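Local atomic coordinates of Kiaa0380 (Homo sapiens, PDB entry 1HTJ), a protein that probably links heterotrimeric G-protein signalling to Rho GTPases, acting as a guanine nucleotide exchange factor that carries an RGS-like domain. Residues 48-53 / 149-154; 55-60 / 93-98; 65-70 / 197-202. The protein carries 3 engineered substitutions. All coordinates share one frame; numbering follows the deposited sequence.

Contact 1 (48-53 / 149-154); sequences LRYIFS and SLYGEN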
loop_
_atom_site.group_PDB
_atom_site.type_symbol
_atom_site.label_atom_id
_atom_site.label_comp_id
_atom_site.label_asym_id
_atom_site.label_seq_id
_atom_site.Cartn_x
_atom_site.Cartn_y
_atom_site.Cartn_z
ATOM N N LEU A 48 0.600 7.573 -2.210
ATOM C CA LEU A 48 0.428 7.202 -0.811
ATOM C C LEU A 48 0.347 8.432 0.092
ATOM O O LEU A 48 -0.390 8.451 1.072
ATOM C CB LEU A 48 1.575 6.274 -0.375
ATOM C CG LEU A 48 1.435 4.804 -0.800
ATOM C CD1 LEU A 48 2.731 4.054 -0.565
ATOM C CD2 LEU A 48 0.330 4.165 0.012
ATOM N N ARG A 49 1.097 9.468 -0.245
ATOM C CA ARG A 49 1.067 10.692 0.548
ATOM C C ARG A 49 -0.348 11.264 0.520
ATOM O O ARG A 49 -0.853 11.740 1.528
ATOM C CB ARG A 49 2.085 11.704 -0.008
ATOM C CG ARG A 49 3.513 11.293 0.303
ATOM C CD ARG A 49 4.542 12.199 -0.331
ATOM N NE ARG A 49 4.503 13.552 0.198
ATOM C CZ ARG A 49 5.448 14.463 -0.033
ATOM N NH1 ARG A 49 6.489 14.161 -0.784
ATOM N NH2 ARG A 49 5.362 15.678 0.493
ATOM N N TYR A 50 -0.988 11.198 -0.642
ATOM C CA TYR A 50 -2.347 11.680 -0.769
ATOM C C TYR A 50 -3.230 10.803 0.118
ATOM O O TYR A 50 -3.998 11.307 0.942
ATOM C CB TYR A 50 -2.828 11.603 -2.231
ATOM C CG TYR A 50 -4.343 11.680 -2.348
ATOM C CD1 TYR A 50 -5.033 12.855 -2.034
ATOM C CD2 TYR A 50 -5.091 10.543 -2.668
ATOM C CE1 TYR A 50 -6.444 12.883 -2.023
ATOM C CE2 TYR A 50 -6.484 10.560 -2.658
ATOM C CZ TYR A 50 -7.161 11.725 -2.330
ATOM O OH TYR A 50 -8.546 11.705 -2.258
ATOM N N ILE A 51 -3.108 9.492 -0.044
ATOM C CA ILE A 51 -3.904 8.557 0.743
ATOM C C ILE A 51 -3.745 8.823 2.243
ATOM O O ILE A 51 -4.721 9.060 2.953
ATOM C CB ILE A 51 -3.479 7.095 0.484
ATOM C CG1 ILE A 51 -3.667 6.727 -0.995
ATOM C CG2 ILE A 51 -4.263 6.161 1.412
ATOM C CD1 ILE A 51 -5.095 6.692 -1.473
ATOM N N PHE A 52 -2.505 8.775 2.720
ATOM C CA PHE A 52 -2.230 8.980 4.138
ATOM C C PHE A 52 -2.786 10.299 4.673
ATOM O O PHE A 52 -3.230 10.361 5.818
ATOM C CB PHE A 52 -0.727 8.906 4.412
ATOM C CG PHE A 52 -0.185 7.495 4.474
ATOM C CD1 PHE A 52 0.974 7.214 5.210
ATOM C CD2 PHE A 52 -0.812 6.454 3.793
ATOM C CE1 PHE A 52 1.495 5.924 5.264
ATOM C CE2 PHE A 52 -0.291 5.147 3.841
ATOM C CZ PHE A 52 0.857 4.888 4.575
ATOM N N SER A 53 -2.767 11.336 3.833
ATOM C CA SER A 53 -3.261 12.654 4.219
ATOM C C SER A 53 -4.768 12.839 4.182
ATOM O O SER A 53 -5.314 13.520 5.043
ATOM C CB SER A 53 -2.680 13.744 3.311
ATOM O OG SER A 53 -1.262 13.754 3.330
ATOM N N SER A 149 2.008 18.932 -6.413
ATOM C CA SER A 149 3.199 19.364 -5.684
ATOM C C SER A 149 3.024 19.205 -4.175
ATOM O O SER A 149 3.999 19.062 -3.447
ATOM C CB SER A 149 3.535 20.818 -6.017
ATOM O OG SER A 149 2.689 21.722 -5.329
ATOM N N LEU A 150 1.779 19.227 -3.711
ATOM C CA LEU A 150 1.475 19.068 -2.287
ATOM C C LEU A 150 1.770 17.649 -1.822
ATOM O O LEU A 150 1.859 17.384 -0.622
ATOM C CB LEU A 150 -0.007 19.342 -2.020
ATOM C CG LEU A 150 -0.542 20.736 -2.337
ATOM C CD1 LEU A 150 -2.014 20.824 -1.872
ATOM C CD2 LEU A 150 0.357 21.793 -1.625
ATOM N N TYR A 151 1.899 16.738 -2.779
ATOM C CA TYR A 151 2.147 15.348 -2.462
ATOM C C TYR A 151 3.438 14.759 -2.992
ATOM O O TYR A 151 3.537 13.540 -3.119
ATOM C CB TYR A 151 0.980 14.521 -2.953
ATOM C CG TYR A 151 -0.332 15.048 -2.449
ATOM C CD1 TYR A 151 -1.129 15.883 -3.242
ATOM C CD2 TYR A 151 -0.772 14.727 -1.172
ATOM C CE1 TYR A 151 -2.333 16.376 -2.768
ATOM C CE2 TYR A 151 -1.964 15.214 -0.688
ATOM C CZ TYR A 151 -2.741 16.036 -1.487
ATOM O OH TYR A 151 -3.931 16.519 -0.975
ATOM N N GLY A 152 4.412 15.617 -3.307
ATOM C CA GLY A 152 5.700 15.159 -3.798
ATOM C C GLY A 152 5.902 15.096 -5.310
ATOM O O GLY A 152 6.958 14.655 -5.774
ATOM N N GLU A 153 4.930 15.547 -6.095
ATOM C CA GLU A 153 5.081 15.452 -7.541
ATOM C C GLU A 153 6.240 16.231 -8.123
ATOM O O GLU A 153 6.651 15.973 -9.243
ATOM C CB GLU A 153 3.775 15.809 -8.254
ATOM C CG GLU A 153 2.717 14.747 -8.030
ATOM C CD GLU A 153 1.835 14.518 -9.232
ATOM O OE1 GLU A 153 2.295 14.798 -10.352
ATOM O OE2 GLU A 153 0.692 14.046 -9.062
ATOM N N ASN A 154 6.790 17.172 -7.371
ATOM C CA ASN A 154 7.933 17.908 -7.884
ATOM C C ASN A 154 9.093 16.951 -8.067
ATOM O O ASN A 154 9.764 16.965 -9.096
ATOM C CB ASN A 154 8.336 19.020 -6.921
ATOM C CG ASN A 154 7.597 20.303 -7.199
ATOM O OD1 ASN A 154 6.660 20.328 -8.003
ATOM N ND2 ASN A 154 8.009 21.382 -6.543
HETATM O O HOH W 1 2.255 15.377 1.192
#
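The ring of Tyr-151 packs against one turn of helix 41-54, and Tyr-50 meets it there. The two rings form a T-shaped pair, with the edge of Tyr-50 toward the face of Tyr-151. Their planes stand at 82° and their centroids are 5.7 Å apart. Tyr-50 CB sits over the same face in a CH-pi contact, 4.2 Å from the ring centroid. Leu-150 CB lies over the opposite face, toward the rim. This is the buried part of the contact. The Arg-49 side is partly exposed and is bridged by water, although its guanidinium lies close on the peptide. The arginine chain bends at chi3 (65°), and one guanidinium face lies over the Tyr-151 to Gly-152 peptide. Arg-49 NH1 comes within 3.3 Å of Gly-152 CA. Gly-152 has a positive phi (95°), and a CB there would clash with the guanidinium. The water accepts from Arg-49 NE at 3.1 Å and donates to Leu-150 O at 2.7 Å. Arg-49 NH1 also hydrogen-bonds to Gln-173 OE1 of helix 163-182, and Tyr-151 OH to Gln-54 NE2. The loop after helix 118-144 is thus laid on helix 41-54, whose side chains also touch helices 118-144, 163-182 and 186-202.

Contact 2 (55-60 / 93-98); sequences ADPSPL and APLRVK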
loop_
_atom_site.group_PDB
_atom_site.type_symbol
_atom_site.label_atom_id
_atom_site.label_comp_id
_atom_site.label_asym_id
_atom_site.label_seq_id
_atom_site.Cartn_x
_atom_site.Cartn_y
_atom_site.Cartn_z
ATOM N N ALA A 55 -7.380 10.121 2.758
ATOM C CA ALA A 55 -8.298 9.002 2.643
ATOM C C ALA A 55 -8.061 7.856 3.607
ATOM O O ALA A 55 -7.229 7.935 4.520
ATOM C CB ALA A 55 -8.263 8.486 1.202
ATOM N N ASP A 56 -8.829 6.789 3.397
ATOM C CA ASP A 56 -8.705 5.579 4.187
ATOM C C ASP A 56 -7.563 4.762 3.562
ATOM O O ASP A 56 -7.678 4.274 2.439
ATOM C CB ASP A 56 -10.007 4.778 4.151
ATOM C CG ASP A 56 -9.914 3.501 4.959
ATOM O OD1 ASP A 56 -8.834 3.242 5.538
ATOM O OD2 ASP A 56 -10.910 2.758 5.020
ATOM N N PRO A 57 -6.442 4.608 4.291
ATOM C CA PRO A 57 -5.271 3.857 3.805
ATOM C C PRO A 57 -5.418 2.337 3.816
ATOM O O PRO A 57 -4.547 1.624 3.315
ATOM C CB PRO A 57 -4.174 4.301 4.759
ATOM C CG PRO A 57 -4.936 4.319 6.087
ATOM C CD PRO A 57 -6.244 5.043 5.690
ATOM N N SER A 58 -6.508 1.839 4.380
ATOM C CA SER A 58 -6.699 0.404 4.500
ATOM C C SER A 58 -6.661 -0.436 3.207
ATOM O O SER A 58 -5.805 -1.299 3.061
ATOM C CB SER A 58 -8.003 0.131 5.262
ATOM O OG SER A 58 -8.032 0.882 6.472
ATOM N N PRO A 59 -7.580 -0.187 2.257
ATOM C CA PRO A 59 -7.570 -0.989 1.027
ATOM C C PRO A 59 -6.259 -1.092 0.275
ATOM O O PRO A 59 -5.874 -2.198 -0.132
ATOM C CB PRO A 59 -8.686 -0.364 0.175
ATOM C CG PRO A 59 -8.802 1.027 0.697
ATOM C CD PRO A 59 -8.621 0.855 2.195
ATOM N N LEU A 60 -5.574 0.036 0.083
ATOM C CA LEU A 60 -4.316 0.003 -0.643
ATOM C C LEU A 60 -3.186 -0.612 0.151
ATOM O O LEU A 60 -2.376 -1.360 -0.409
ATOM C CB LEU A 60 -3.911 1.404 -1.097
ATOM C CG LEU A 60 -2.578 1.486 -1.837
ATOM C CD1 LEU A 60 -2.594 0.526 -3.028
ATOM C CD2 LEU A 60 -2.334 2.923 -2.304
ATOM N N ALA A 93 -9.724 -5.021 13.470
ATOM C CA ALA A 93 -8.494 -4.610 12.832
ATOM C C ALA A 93 -8.479 -3.087 12.701
ATOM O O ALA A 93 -9.490 -2.474 12.372
ATOM C CB ALA A 93 -8.384 -5.257 11.470
ATOM N N PRO A 94 -7.329 -2.455 12.981
ATOM C CA PRO A 94 -7.228 -0.989 12.877
ATOM C C PRO A 94 -7.382 -0.445 11.450
ATOM O O PRO A 94 -7.936 0.632 11.250
ATOM C CB PRO A 94 -5.854 -0.692 13.478
ATOM C CG PRO A 94 -5.080 -1.951 13.196
ATOM C CD PRO A 94 -6.079 -3.042 13.498
ATOM N N LEU A 95 -6.880 -1.185 10.465
ATOM C CA LEU A 95 -6.982 -0.779 9.061
ATOM C C LEU A 95 -7.875 -1.790 8.352
ATOM O O LEU A 95 -7.524 -2.370 7.314
ATOM C CB LEU A 95 -5.599 -0.757 8.414
ATOM C CG LEU A 95 -4.563 0.131 9.100
ATOM C CD1 LEU A 95 -3.268 0.104 8.276
ATOM C CD2 LEU A 95 -5.105 1.561 9.242
ATOM N N ARG A 96 -9.045 -1.980 8.944
ATOM C CA ARG A 96 -10.033 -2.923 8.473
ATOM C C ARG A 96 -10.464 -2.797 7.028
ATOM O O ARG A 96 -10.793 -1.722 6.539
ATOM C CB ARG A 96 -11.274 -2.846 9.352
ATOM C CG ARG A 96 -12.315 -3.916 9.048
ATOM C CD ARG A 96 -11.847 -5.270 9.550
ATOM N NE ARG A 96 -12.790 -6.336 9.230
ATOM C CZ ARG A 96 -14.081 -6.316 9.550
ATOM N NH1 ARG A 96 -14.598 -5.277 10.207
ATOM N NH2 ARG A 96 -14.860 -7.341 9.208
ATOM N N VAL A 97 -10.448 -3.931 6.351
ATOM C CA VAL A 97 -10.895 -4.016 4.981
ATOM C C VAL A 97 -12.030 -5.029 5.065
ATOM O O VAL A 97 -11.841 -6.159 5.511
ATOM C CB VAL A 97 -9.794 -4.542 4.046
ATOM C CG1 VAL A 97 -10.383 -4.846 2.685
ATOM C CG2 VAL A 97 -8.686 -3.512 3.916
ATOM N N LYS A 98 -13.222 -4.616 4.672
ATOM C CA LYS A 98 -14.342 -5.526 4.742
ATOM C C LYS A 98 -14.383 -6.425 3.502
ATOM O O LYS A 98 -14.203 -5.958 2.376
ATOM C CB LYS A 98 -15.647 -4.739 4.888
ATOM C CG LYS A 98 -16.824 -5.631 5.228
ATOM C CD LYS A 98 -18.160 -4.997 4.869
ATOM C CE LYS A 98 -19.210 -6.089 4.650
ATOM N NZ LYS A 98 -18.847 -7.012 3.514
HETATM O O HOH W 2 -10.987 0.882 7.394
#
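Ser-58, Leu-95 and Val-97 make up most of this contact. Ser-58 points its side chain at the loop 93-98. Its OG lies beside the backbone N (chi1 -51°) and comes within 3.3 Å of Leu-95 CA. Its CB rests near two carbonyl oxygens of the loop, those of Leu-95 and Arg-96. The same hydroxyl is held from its own segment. It donates to Asp-56 OD1 over 2.7 Å, on the syn lone pair. Ser-58 N also donates to Asp-56 OD1, from above the carboxylate plane, at 3.0 Å and 165°. One carboxylate oxygen therefore grips both the amide and the hydroxyl of Ser-58. A water ties the segments together. It reaches Asp-56 OD2, Ser-58 OG and Arg-96 O, the last at 2.7 Å, and can donate to only two of them at a time. An alanine in place of Ser-58 would probably leave Asp-56 OD1 with one donor fewer and this water without one of its three partners.

The carbon contacts lie to either side of Ser-58. Leu-95 CD2 meets Pro-57 CG at 4.2 Å, the two side chains crossing at about a right angle. Val-97 CG2 packs against the Ser-58 carbonyl, 3.7 Å from Ser-58 O. Leu-95 also touches Met-192 of helix 186-202, and Pro-57 touches Ile-51 and Phe-52. Pro-59 faces helix 118-144. The arrangement is a side-chain cap by Asp-56 at the start of helix 58-69, set against an irregular loop between two helices of the all-helical RGS-like domain.

Contact 3 (65-70 / 197-202); sequences CAEVYQ and NTYMSH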
loop_
_atom_site.group_PDB
_atom_site.type_symbol
_atom_site.label_atom_id
_atom_site.label_comp_id
_atom_site.label_asym_id
_atom_site.label_seq_id
_atom_site.Cartn_x
_atom_site.Cartn_y
_atom_site.Cartn_z
ATOM N N CYS A 65 0.285 -5.266 0.940
ATOM C CA CYS A 65 0.812 -6.286 1.832
ATOM C C CYS A 65 0.498 -7.669 1.270
ATOM O O CYS A 65 1.347 -8.552 1.298
ATOM C CB CYS A 65 0.243 -6.111 3.243
ATOM S SG CYS A 65 1.033 -4.765 4.200
ATOM N N ALA A 66 -0.713 -7.838 0.742
ATOM C CA ALA A 66 -1.126 -9.110 0.143
ATOM C C ALA A 66 -0.226 -9.376 -1.054
ATOM O O ALA A 66 0.128 -10.515 -1.341
ATOM C CB ALA A 66 -2.581 -9.049 -0.304
ATOM N N GLU A 67 0.144 -8.305 -1.743
ATOM C CA GLU A 67 1.024 -8.390 -2.896
ATOM C C GLU A 67 2.390 -8.919 -2.434
ATOM O O GLU A 67 2.951 -9.825 -3.054
ATOM C CB GLU A 67 1.161 -7.008 -3.530
ATOM C CG GLU A 67 1.714 -7.000 -4.941
ATOM C CD GLU A 67 0.860 -7.785 -5.928
ATOM O OE1 GLU A 67 -0.335 -8.049 -5.638
ATOM O OE2 GLU A 67 1.396 -8.125 -7.007
ATOM N N VAL A 68 2.919 -8.375 -1.341
ATOM C CA VAL A 68 4.204 -8.844 -0.824
ATOM C C VAL A 68 4.100 -10.299 -0.374
ATOM O O VAL A 68 5.012 -11.096 -0.609
ATOM C CB VAL A 68 4.675 -8.033 0.396
ATOM C CG1 VAL A 68 5.955 -8.639 0.955
ATOM C CG2 VAL A 68 4.890 -6.572 0.001
ATOM N N TYR A 69 2.989 -10.630 0.283
ATOM C CA TYR A 69 2.761 -11.981 0.782
ATOM C C TYR A 69 2.900 -13.041 -0.312
ATOM O O TYR A 69 3.573 -14.051 -0.129
ATOM C CB TYR A 69 1.364 -12.092 1.389
ATOM C CG TYR A 69 1.035 -13.480 1.903
ATOM C CD1 TYR A 69 1.362 -13.858 3.205
ATOM C CD2 TYR A 69 0.401 -14.420 1.081
ATOM C CE1 TYR A 69 1.064 -15.129 3.680
ATOM C CE2 TYR A 69 0.101 -15.696 1.547
ATOM C CZ TYR A 69 0.435 -16.040 2.849
ATOM O OH TYR A 69 0.136 -17.290 3.323
ATOM N N GLN A 70 2.248 -12.797 -1.441
ATOM C CA GLN A 70 2.262 -13.718 -2.565
ATOM C C GLN A 70 3.598 -13.785 -3.280
ATOM O O GLN A 70 3.660 -14.230 -4.420
ATOM C CB GLN A 70 1.189 -13.318 -3.568
ATOM C CG GLN A 70 -0.206 -13.341 -2.998
ATOM C CD GLN A 70 -1.217 -12.798 -3.971
ATOM O OE1 GLN A 70 -1.066 -11.689 -4.483
ATOM N NE2 GLN A 70 -2.257 -13.571 -4.237
ATOM N N ASN A 197 6.185 -0.004 5.314
ATOM C CA ASN A 197 7.552 -0.500 5.271
ATOM C C ASN A 197 7.651 -1.926 4.723
ATOM O O ASN A 197 8.639 -2.281 4.106
ATOM C CB ASN A 197 8.184 -0.403 6.660
ATOM C CG ASN A 197 8.414 1.032 7.080
ATOM O OD1 ASN A 197 8.877 1.847 6.282
ATOM N ND2 ASN A 197 8.095 1.353 8.335
ATOM N N THR A 198 6.619 -2.733 4.936
ATOM C CA THR A 198 6.622 -4.091 4.422
ATOM C C THR A 198 6.750 -4.072 2.905
ATOM O O THR A 198 7.503 -4.848 2.318
ATOM C CB THR A 198 5.330 -4.809 4.793
ATOM O OG1 THR A 198 5.319 -5.045 6.200
ATOM C CG2 THR A 198 5.201 -6.116 4.043
ATOM N N TYR A 199 6.002 -3.176 2.270
ATOM C CA TYR A 199 6.033 -3.071 0.824
ATOM C C TYR A 199 7.295 -2.408 0.324
ATOM O O TYR A 199 7.976 -2.930 -0.556
ATOM C CB TYR A 199 4.860 -2.259 0.291
ATOM C CG TYR A 199 4.762 -2.400 -1.207
ATOM C CD1 TYR A 199 4.254 -3.572 -1.775
ATOM C CD2 TYR A 199 5.240 -1.402 -2.060
ATOM C CE1 TYR A 199 4.223 -3.752 -3.149
ATOM C CE2 TYR A 199 5.217 -1.568 -3.444
ATOM C CZ TYR A 199 4.703 -2.746 -3.981
ATOM O OH TYR A 199 4.634 -2.924 -5.348
HETATM N N MSE A 200 7.582 -1.233 0.872
HETATM C CA MSE A 200 8.750 -0.477 0.454
HETATM C C MSE A 200 10.019 -1.287 0.615
HETATM O O MSE A 200 10.846 -1.362 -0.295
HETATM C CB MSE A 200 8.848 0.833 1.240
HETATM C CG MSE A 200 7.862 1.896 0.770
HETATM SE SE MSE A 200 7.989 2.244 -1.148
HETATM C CE MSE A 200 6.329 3.194 -1.455
ATOM N N SER A 201 10.171 -1.889 1.784
ATOM C CA SER A 201 11.339 -2.701 2.067
ATOM C C SER A 201 11.432 -3.774 0.990
ATOM O O SER A 201 12.478 -3.962 0.377
ATOM C CB SER A 201 11.199 -3.334 3.443
ATOM O OG SER A 201 12.227 -4.264 3.664
ATOM N N HIS A 202 10.323 -4.463 0.746
ATOM C CA HIS A 202 10.291 -5.499 -0.271
ATOM C C HIS A 202 10.634 -4.934 -1.652
ATOM O O HIS A 202 11.211 -5.633 -2.489
ATOM C CB HIS A 202 8.912 -6.151 -0.274
ATOM C CG HIS A 202 8.603 -6.926 -1.513
ATOM N ND1 HIS A 202 7.980 -6.361 -2.605
ATOM C CD2 HIS A 202 8.801 -8.229 -1.824
ATOM C CE1 HIS A 202 7.801 -7.283 -3.534
ATOM N NE2 HIS A 202 8.290 -8.426 -3.085
#
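Val-68 projects from helix 58-69 toward helix 186-202 and meets Thr-198, Tyr-199 and His-202. Its CG1 is anti to the backbone N (chi1 175°), and its CG2 lies beside that N. CG2 approaches the Tyr-199 ring obliquely, 3.5 Å from Tyr-199 CD1, while Thr-198 and His-202 touch both methyls. CG1 lies 4.0 Å from His-202 CD2, and the valine and histidine side chains run past each other in opposite directions. Thr-198 CG2 is anti to its backbone N and touches both Val-68 methyls at 4.1 Å. Thr-198 OG1 hydrogen-bonds to Phe-194 O one turn back.

The Tyr-199 ring takes Glu-67 CG at its edge, 4.5 Å from CE1. Tyr-199 OH hydrogen-bonds to Lys-38 O. The Glu-67 carboxylate leads away from helix 186-202, to a salt bridge with Lys-38 and a hydrogen bond from Gln-125. Cys-65 SG adds a looser contact with Thr-198 CB. The axes of segments 65-69 and 197-202 approach to 9.1 Å at 48°. Most touching groups are methyls, a methylene, ring atoms and a thiol, with the Thr-198 carbonyl beside Val-68 CG2. The chemistry implies that apolar packing joins these helices, while the polar ends of Glu-67, Thr-198 and Tyr-199 bond elsewhere.

How the contacts relate
From the N terminus, helix 41-54 is the first to enter a contact, supplying one side of contact 1. Helix 58-69 follows, giving its start to contact 2 and its end to contact 3. Contact 2 closes first, when the loop 93-98 returns to 55-60. Contact 1 closes next, at the loop 149-154, and encloses contact 2. Contact 3 closes last, on helix 186-202 near the C-terminal end. Its loop crosses those of contacts 1 and 2. Ile-51 packs on Pro-57 between contacts 1 and 2, and Leu-48 meets Met-200 between contacts 1 and 3. Contacts 1 and 3 lie on opposite sides of the chain centre. Together they tie early helices to the loops 93-98 and 149-154 and the last helix.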